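Local atomic coordinates of tegument protein UL51 (PDB entry 6T5A), a protein that takes part in herpesvirus egress from the perinuclear space and in secondary envelopment of cytoplasmic capsids at membranes derived from the trans-Golgi network. Residues S52-D55 with T56-V60; A97-D100 with K101-L105; A111-L114 with Q115-S119. The protein carries 1 engineered substitution. All coordinates share one frame; numbering follows the deposited sequence.

The three contacts are short pieces of helix, the third running over its C-terminal end, and follow one another along the chain, all within the UL51 family region that makes up this construct. Contact 1 belongs to helix 46-61, whereas contacts 2 and 3 share helix 94-117, with helix 63-82 lying between helices 46-61 and 94-117 in sequence. The centres of contacts 1 and 3 are about 14 Å apart and their side chains touch: Leu-59 CD2 lies 3.5 Å from Tyr-117 OH. Contact 2 stays apart, its centre about 30 Å from that of contact 1 and 21 Å from that of contact 3. Thus helix 94-117 packs on helix 63-82 and reaches helix 46-61 at its C-terminal end.

Contact 1. Residues S52-D55 with T56-V60; sequences SLDD and TRRLV
Leu-53 and Arg-57 meet one turn apart in an alpha helix, the 46-61 helix, and the residues of both segments are joined by its regular i to i+4 backbone ladder. Four N-H groups, those of Thr-56, Arg-57, Arg-58 and Leu-59, bond to the carbonyl oxygens of Ser-52, Leu-53, Asp-54 and Asp-55. The first of these is short and straight, with Thr-56 N 2.8 Å from Ser-52 O.

Van der Waals contact is carried by Leu-53 against the flat face of the Arg-57 guanidinium. The arginine chain is extended from CG to NE and runs back along the helix, so that its flat end lies over the leucine; Leu-53 CD1 sits against one face, off centre toward the rim and 3.7 Å from Arg-57 NE. Leucine offers methyls for such a face, and the flat guanidinium can lie on them without pointing an N-H at them.

Charge is arranged more loosely. Asp-54 and Arg-58 lie on the exposed side, their planes 51° apart, and Asp-54 OD2 stays 4.7 Å from Arg-58 NH1, a separation at which attraction would act without a direct bond.

On another side the polar groups serve a different protein: Ser-52 OG, Asp-55 OD2 and Thr-56 OG1 all hydrogen-bond to polar side chains of its chain. The small side chains of Ser-52 and Thr-56 probably allow the partner to come close to the helix. Thr-56 OG1, beside its own backbone N (chi1 -63°), also lies 3.0 Å from Ser-52 O.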
loop_
_atom_site.group_PDB
_atom_site.type_symbol
_atom_site.label_atom_id
_atom_site.label_comp_id
_atom_site.label_asym_id
_atom_site.label_seq_id
_atom_site.Cartn_x
_atom_site.Cartn_y
_atom_site.Cartn_z
ATOM N N SER A 52 -26.308 3.023 3.280
ATOM C CA SER A 52 -26.920 2.082 4.225
ATOM C C SER A 52 -27.697 2.836 5.290
ATOM O O SER A 52 -28.817 2.456 5.592
ATOM C CB SER A 52 -25.873 1.189 4.876
ATOM O OG SER A 52 -26.551 0.215 5.660
ATOM N N LEU A 53 -27.133 3.937 5.816
ATOM C CA LEU A 53 -27.827 4.730 6.832
ATOM C C LEU A 53 -29.137 5.292 6.253
ATOM O O LEU A 53 -30.142 5.298 6.948
ATOM C CB LEU A 53 -26.908 5.846 7.348
ATOM C CG LEU A 53 -27.415 6.739 8.490
ATOM C CD1 LEU A 53 -27.679 5.929 9.771
ATOM C CD2 LEU A 53 -26.386 7.839 8.798
ATOM N N ASP A 54 -29.128 5.707 4.977
ATOM C CA ASP A 54 -30.302 6.250 4.300
ATOM C C ASP A 54 -31.343 5.169 4.048
ATOM O O ASP A 54 -32.523 5.414 4.269
ATOM C CB ASP A 54 -29.916 6.943 2.983
ATOM C CG ASP A 54 -31.083 7.734 2.419
ATOM O OD1 ASP A 54 -31.445 8.766 3.024
ATOM O OD2 ASP A 54 -31.650 7.302 1.397
ATOM N N ASP A 55 -30.917 3.983 3.571
ATOM C CA ASP A 55 -31.814 2.845 3.342
ATOM C C ASP A 55 -32.466 2.416 4.659
ATOM O O ASP A 55 -33.687 2.187 4.693
ATOM C CB ASP A 55 -31.034 1.654 2.755
ATOM C CG ASP A 55 -30.707 1.774 1.277
ATOM O OD1 ASP A 55 -31.063 2.810 0.668
ATOM O OD2 ASP A 55 -30.113 0.825 0.726
ATOM N N THR A 56 -31.656 2.285 5.734
ATOM C CA THR A 56 -32.128 1.890 7.060
ATOM C C THR A 56 -33.158 2.873 7.577
ATOM O O THR A 56 -34.201 2.434 8.072
ATOM C CB THR A 56 -30.954 1.712 8.041
ATOM O OG1 THR A 56 -30.152 0.662 7.549
ATOM C CG2 THR A 56 -31.410 1.333 9.451
ATOM N N ARG A 57 -32.900 4.192 7.435
ATOM C CA ARG A 57 -33.876 5.199 7.883
ATOM C C ARG A 57 -35.204 5.102 7.100
ATOM O O ARG A 57 -36.274 5.188 7.710
ATOM C CB ARG A 57 -33.272 6.616 7.888
ATOM C CG ARG A 57 -32.310 6.766 9.087
ATOM C CD ARG A 57 -31.464 8.026 9.117
ATOM N NE ARG A 57 -30.638 8.073 10.330
ATOM C CZ ARG A 57 -29.688 8.977 10.560
ATOM N NH1 ARG A 57 -29.421 9.916 9.656
ATOM N NH2 ARG A 57 -28.988 8.942 11.692
ATOM N N ARG A 58 -35.139 4.819 5.791
ATOM C CA ARG A 58 -36.342 4.633 4.960
ATOM C C ARG A 58 -37.086 3.346 5.367
ATOM O O ARG A 58 -38.316 3.338 5.410
ATOM C CB ARG A 58 -35.975 4.579 3.475
ATOM C CG ARG A 58 -35.564 5.942 2.896
ATOM C CD ARG A 58 -35.094 5.810 1.465
ATOM N NE ARG A 58 -36.197 5.452 0.573
ATOM C CZ ARG A 58 -36.051 5.093 -0.699
ATOM N NH1 ARG A 58 -34.841 5.016 -1.242
ATOM N NH2 ARG A 58 -37.116 4.799 -1.437
ATOM N N LEU A 59 -36.327 2.272 5.685
ATOM C CA LEU A 59 -36.890 0.994 6.109
ATOM C C LEU A 59 -37.493 1.045 7.517
ATOM O O LEU A 59 -38.454 0.337 7.776
ATOM C CB LEU A 59 -35.857 -0.130 6.012
ATOM C CG LEU A 59 -35.551 -0.635 4.609
ATOM C CD1 LEU A 59 -34.160 -1.214 4.551
ATOM C CD2 LEU A 59 -36.585 -1.660 4.153
ATOM N N VAL A 60 -36.928 1.875 8.417
ATOM C CA VAL A 60 -37.452 2.083 9.773
ATOM C C VAL A 60 -38.820 2.786 9.647
ATOM O O VAL A 60 -39.767 2.406 10.345
ATOM C CB VAL A 60 -36.444 2.838 10.694
ATOM C CG1 VAL A 60 -37.122 3.404 11.938
ATOM C CG2 VAL A 60 -35.283 1.924 11.103
#

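Contact 2. Residues A97-D100 with K101-L105; sequences AHQD and KMRRL
Arg-104 reaches back one helical turn to Asp-100, and its course can be followed atom by atom. CB and CG pass over the backbone carbonyl of the aspartate, Arg-104 CG lying 3.3 Å from Asp-100 O. The chain stays extended, and Arg-104 CD then comes alongside the carboxylate, 3.5 Å from Asp-100 OD2. Beyond it, Arg-104 NE donates to Asp-100 OD2 at 3.0 Å with an N-H...O angle of 151°, forming a salt bridge. The oxygen lies in the guanidinium plane, at its edge, and is met on its syn side, somewhat out of the carboxylate plane; the two flat groups are turned 63° apart. Asp-100 OD1 is nearly as close to Arg-104 NE, at 3.2 Å, but Arg-104 NH2 stays 3.7 Å from Asp-100 OD1, and the pairing is not two-pronged. Asp-100 CG stands opposite its own N (chi1 179°), beside its own carbonyl carbon. A short aspartate holds its carboxylate near the backbone, within range of NE of an extended arginine one turn on.

Arg-103 treats Gln-99 differently. The two chains lie side by side and point the same way, with Gln-99 CB over one face of the guanidinium, 3.9 Å from Arg-103 NH1. Here the glutamine gives methylene surface to the arginine.

Across the helix, Met-102 packs on Asn-75 and Leu-76, and His-98 on Leu-79, all of helix 63-82; flexible methionine adapts well to such a surface. Regular backbone bonds, such as Arg-103 N to Gln-99 O at 2.9 Å, underlie it all. An i to i+4 salt bridge outside, with largely apolar packing toward helix 63-82, is typical of an amphipathic alpha helix in a helical hairpin.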
loop_
_atom_site.group_PDB
_atom_site.type_symbol
_atom_site.label_atom_id
_atom_site.label_comp_id
_atom_site.label_asym_id
_atom_site.label_seq_id
_atom_site.Cartn_x
_atom_site.Cartn_y
_atom_site.Cartn_z
ATOM N N ALA A 97 -67.675 -8.587 2.015
ATOM C CA ALA A 97 -67.417 -7.142 1.961
ATOM C C ALA A 97 -66.236 -6.772 2.868
ATOM O O ALA A 97 -65.383 -6.004 2.444
ATOM C CB ALA A 97 -68.653 -6.354 2.355
ATOM N N HIS A 98 -66.155 -7.361 4.076
ATOM C CA HIS A 98 -65.044 -7.142 5.019
ATOM C C HIS A 98 -63.733 -7.668 4.442
ATOM O O HIS A 98 -62.733 -6.969 4.503
ATOM C CB HIS A 98 -65.322 -7.804 6.374
ATOM C CG HIS A 98 -66.338 -7.084 7.197
ATOM N ND1 HIS A 98 -66.087 -5.820 7.720
ATOM C CD2 HIS A 98 -67.564 -7.491 7.599
ATOM C CE1 HIS A 98 -67.178 -5.488 8.393
ATOM N NE2 HIS A 98 -68.096 -6.462 8.346
ATOM N N GLN A 99 -63.750 -8.897 3.866
ATOM C CA GLN A 99 -62.585 -9.512 3.239
ATOM C C GLN A 99 -62.058 -8.651 2.096
ATOM O O GLN A 99 -60.846 -8.457 2.013
ATOM C CB GLN A 99 -62.893 -10.929 2.741
ATOM C CG GLN A 99 -63.127 -11.936 3.869
ATOM C CD GLN A 99 -63.611 -13.266 3.330
ATOM O OE1 GLN A 99 -64.362 -13.341 2.350
ATOM N NE2 GLN A 99 -63.203 -14.353 3.963
ATOM N N ASP A 100 -62.959 -8.088 1.259
ATOM C CA ASP A 100 -62.573 -7.208 0.147
ATOM C C ASP A 100 -61.833 -5.966 0.645
ATOM O O ASP A 100 -60.828 -5.594 0.058
ATOM C CB ASP A 100 -63.785 -6.818 -0.725
ATOM C CG ASP A 100 -63.416 -5.886 -1.873
ATOM O OD1 ASP A 100 -62.894 -6.378 -2.896
ATOM O OD2 ASP A 100 -63.619 -4.659 -1.732
ATOM N N LYS A 101 -62.319 -5.344 1.736
ATOM C CA LYS A 101 -61.712 -4.156 2.340
ATOM C C LYS A 101 -60.289 -4.455 2.856
ATOM O O LYS A 101 -59.378 -3.655 2.642
ATOM C CB LYS A 101 -62.602 -3.633 3.476
ATOM C CG LYS A 101 -62.176 -2.281 4.046
ATOM C CD LYS A 101 -63.068 -1.860 5.217
ATOM C CE LYS A 101 -62.711 -0.502 5.792
ATOM N NZ LYS A 101 -61.452 -0.533 6.587
ATOM N N MET A 102 -60.113 -5.601 3.541
ATOM C CA MET A 102 -58.823 -6.017 4.083
ATOM C C MET A 102 -57.840 -6.378 2.987
ATOM O O MET A 102 -56.652 -6.035 3.101
ATOM C CB MET A 102 -58.976 -7.144 5.118
ATOM C CG MET A 102 -59.646 -6.689 6.405
ATOM S SD MET A 102 -58.687 -5.405 7.249
ATOM C CE MET A 102 -59.714 -3.947 6.954
ATOM N N ARG A 103 -58.340 -7.051 1.920
ATOM C CA ARG A 103 -57.532 -7.436 0.756
ATOM C C ARG A 103 -57.036 -6.204 0.010
ATOM O O ARG A 103 -55.866 -6.159 -0.360
ATOM C CB ARG A 103 -58.283 -8.385 -0.191
ATOM C CG ARG A 103 -58.392 -9.799 0.351
ATOM C CD ARG A 103 -58.932 -10.771 -0.684
ATOM N NE ARG A 103 -59.297 -12.054 -0.077
ATOM C CZ ARG A 103 -60.515 -12.580 -0.111
ATOM N NH1 ARG A 103 -61.501 -11.952 -0.744
ATOM N NH2 ARG A 103 -60.757 -13.749 0.470
ATOM N N ARG A 104 -57.897 -5.187 -0.163
ATOM C CA ARG A 104 -57.519 -3.944 -0.848
ATOM C C ARG A 104 -56.484 -3.127 -0.060
ATOM O O ARG A 104 -55.547 -2.593 -0.665
ATOM C CB ARG A 104 -58.747 -3.088 -1.191
ATOM C CG ARG A 104 -59.586 -3.680 -2.316
ATOM C CD ARG A 104 -60.800 -2.818 -2.629
ATOM N NE ARG A 104 -61.675 -3.465 -3.609
ATOM C CZ ARG A 104 -61.538 -3.360 -4.926
ATOM N NH1 ARG A 104 -60.567 -2.615 -5.444
ATOM N NH2 ARG A 104 -62.374 -3.994 -5.739
ATOM N N LEU A 105 -56.650 -3.019 1.275
ATOM C CA LEU A 105 -55.698 -2.273 2.094
ATOM C C LEU A 105 -54.335 -2.975 2.113
ATOM O O LEU A 105 -53.315 -2.298 1.956
ATOM C CB LEU A 105 -56.240 -1.972 3.511
ATOM C CG LEU A 105 -55.338 -1.119 4.465
ATOM C CD1 LEU A 105 -54.992 0.266 3.876
ATOM C CD2 LEU A 105 -55.983 -0.951 5.833
#

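Contact 3. Residues A111-L114 with Q115-S119; sequences ATIL and QMYMS
Ile-113 and Tyr-117 run side by side near the C-terminal end of helix 94-117, and their meeting is the first of two apolar pairs here. Ile-113 CG2, the branch that stands across from the backbone N, approaches the ring at Tyr-117 CD1, 3.7 Å away, and lies almost as near to CE1. The ring edge also faces the backbone: Ile-113 O lies in the ring plane, 3.4 Å from Tyr-117 CD1. A beta-branched residue suits this place, since it holds a methyl close to the helix where the ring can lean against it. In the second pair, Leu-114 and Met-118 point the same way, and Leu-114 CD2 is 3.8 Å from Met-118 SD. The first two torsions of the methionine, chi1 -54° and chi2 149°, bring its sulfur alongside the leucine methyl.

The hydrogen bonds are those of a helix close to its finish. Gln-115, Met-116, Tyr-117 and Met-118 donate their N-H groups to the carbonyls four residues earlier. Tyr-117 N is 3.0 Å from Ile-113 O, while Met-118 N bonds to Leu-114 O at 2.7 Å. Met-118 is the first residue to leave helical backbone angles, although its N-H still completes the ladder. Past it, Ser-119 OG makes a weak bond to Met-116 O, but Ser-119 is poorly ordered.

Polar side-chain ends find partners outside the two segments. Thr-112 OG1 bonds to the backbone oxygen of Thr-108, and Tyr-117 OH to a polar side chain of the chain of another protein; tyrosine can thus pack by its ring and bond by its hydroxyl.

Thr-112 and Ile-113 rest on Leu-65 of helix 63-82, whereas Met-116 and Tyr-117 lie against Leu-59 of helix 46-61, so the C-terminal end of helix 94-117 spans the two preceding helices.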
loop_
_atom_site.group_PDB
_atom_site.type_symbol
_atom_site.label_atom_id
_atom_site.label_comp_id
_atom_site.label_asym_id
_atom_site.label_seq_id
_atom_site.Cartn_x
_atom_site.Cartn_y
_atom_site.Cartn_z
ATOM N N ALA A 111 -48.085 -2.650 -2.503
ATOM C CA ALA A 111 -47.703 -1.788 -3.629
ATOM C C ALA A 111 -46.696 -0.701 -3.217
ATOM O O ALA A 111 -45.733 -0.473 -3.945
ATOM C CB ALA A 111 -48.937 -1.149 -4.258
ATOM N N THR A 112 -46.908 -0.050 -2.048
ATOM C CA THR A 112 -46.019 0.997 -1.522
ATOM C C THR A 112 -44.646 0.429 -1.130
ATOM O O THR A 112 -43.623 1.077 -1.377
ATOM C CB THR A 112 -46.709 1.768 -0.388
ATOM O OG1 THR A 112 -47.998 2.162 -0.842
ATOM C CG2 THR A 112 -45.928 3.008 0.049
ATOM N N ILE A 113 -44.629 -0.774 -0.511
ATOM C CA ILE A 113 -43.395 -1.455 -0.106
ATOM C C ILE A 113 -42.602 -1.836 -1.362
ATOM O O ILE A 113 -41.398 -1.582 -1.413
ATOM C CB ILE A 113 -43.677 -2.677 0.819
ATOM C CG1 ILE A 113 -44.283 -2.221 2.166
ATOM C CG2 ILE A 113 -42.409 -3.540 1.025
ATOM C CD1 ILE A 113 -44.972 -3.323 2.992
ATOM N N LEU A 114 -43.286 -2.394 -2.384
ATOM C CA LEU A 114 -42.647 -2.788 -3.644
ATOM C C LEU A 114 -42.031 -1.609 -4.390
ATOM O O LEU A 114 -40.967 -1.775 -4.981
ATOM C CB LEU A 114 -43.608 -3.551 -4.560
ATOM C CG LEU A 114 -44.026 -4.952 -4.097
ATOM C CD1 LEU A 114 -45.295 -5.402 -4.818
ATOM C CD2 LEU A 114 -42.907 -5.954 -4.283
ATOM N N GLN A 115 -42.676 -0.428 -4.344
ATOM C CA GLN A 115 -42.193 0.796 -4.986
ATOM C C GLN A 115 -40.888 1.270 -4.330
ATOM O O GLN A 115 -39.956 1.659 -5.039
ATOM C CB GLN A 115 -43.280 1.884 -4.953
ATOM C CG GLN A 115 -42.989 3.086 -5.852
ATOM C CD GLN A 115 -44.128 4.082 -5.913
ATOM O OE1 GLN A 115 -45.084 4.052 -5.121
ATOM N NE2 GLN A 115 -44.044 4.998 -6.865
ATOM N N MET A 116 -40.808 1.193 -2.986
ATOM C CA MET A 116 -39.604 1.541 -2.224
ATOM C C MET A 116 -38.452 0.567 -2.537
ATOM O O MET A 116 -37.329 1.018 -2.750
ATOM C CB MET A 116 -39.904 1.591 -0.720
ATOM C CG MET A 116 -38.693 1.929 0.135
ATOM S SD MET A 116 -38.932 1.605 1.896
ATOM C CE MET A 116 -39.167 -0.158 1.889
ATOM N N TYR A 117 -38.734 -0.750 -2.583
ATOM C CA TYR A 117 -37.728 -1.768 -2.880
ATOM C C TYR A 117 -37.272 -1.730 -4.337
ATOM O O TYR A 117 -36.070 -1.700 -4.604
ATOM C CB TYR A 117 -38.247 -3.169 -2.523
ATOM C CG TYR A 117 -37.956 -3.591 -1.099
ATOM C CD1 TYR A 117 -38.845 -3.301 -0.068
ATOM C CD2 TYR A 117 -36.796 -4.295 -0.782
ATOM C CE1 TYR A 117 -38.587 -3.703 1.245
ATOM C CE2 TYR A 117 -36.542 -4.724 0.522
ATOM C CZ TYR A 117 -37.434 -4.414 1.534
ATOM O OH TYR A 117 -37.163 -4.815 2.819
ATOM N N MET A 118 -38.234 -1.739 -5.271
ATOM C CA MET A 118 -37.999 -1.711 -6.716
ATOM C C MET A 118 -38.216 -0.284 -7.217
ATOM O O MET A 118 -39.269 0.036 -7.784
ATOM C CB MET A 118 -38.921 -2.717 -7.444
ATOM C CG MET A 118 -38.833 -4.140 -6.904
ATOM S SD MET A 118 -40.401 -5.041 -7.057
ATOM C CE MET A 118 -40.276 -5.611 -8.764
ATOM N N SER A 119 -37.227 0.586 -6.953
ATOM C CA SER A 119 -37.247 1.993 -7.350
ATOM C C SER A 119 -36.955 2.170 -8.842
ATOM O O SER A 119 -36.322 1.317 -9.464
ATOM C CB SER A 119 -36.257 2.798 -6.515
ATOM O OG SER A 119 -36.615 2.775 -5.143
#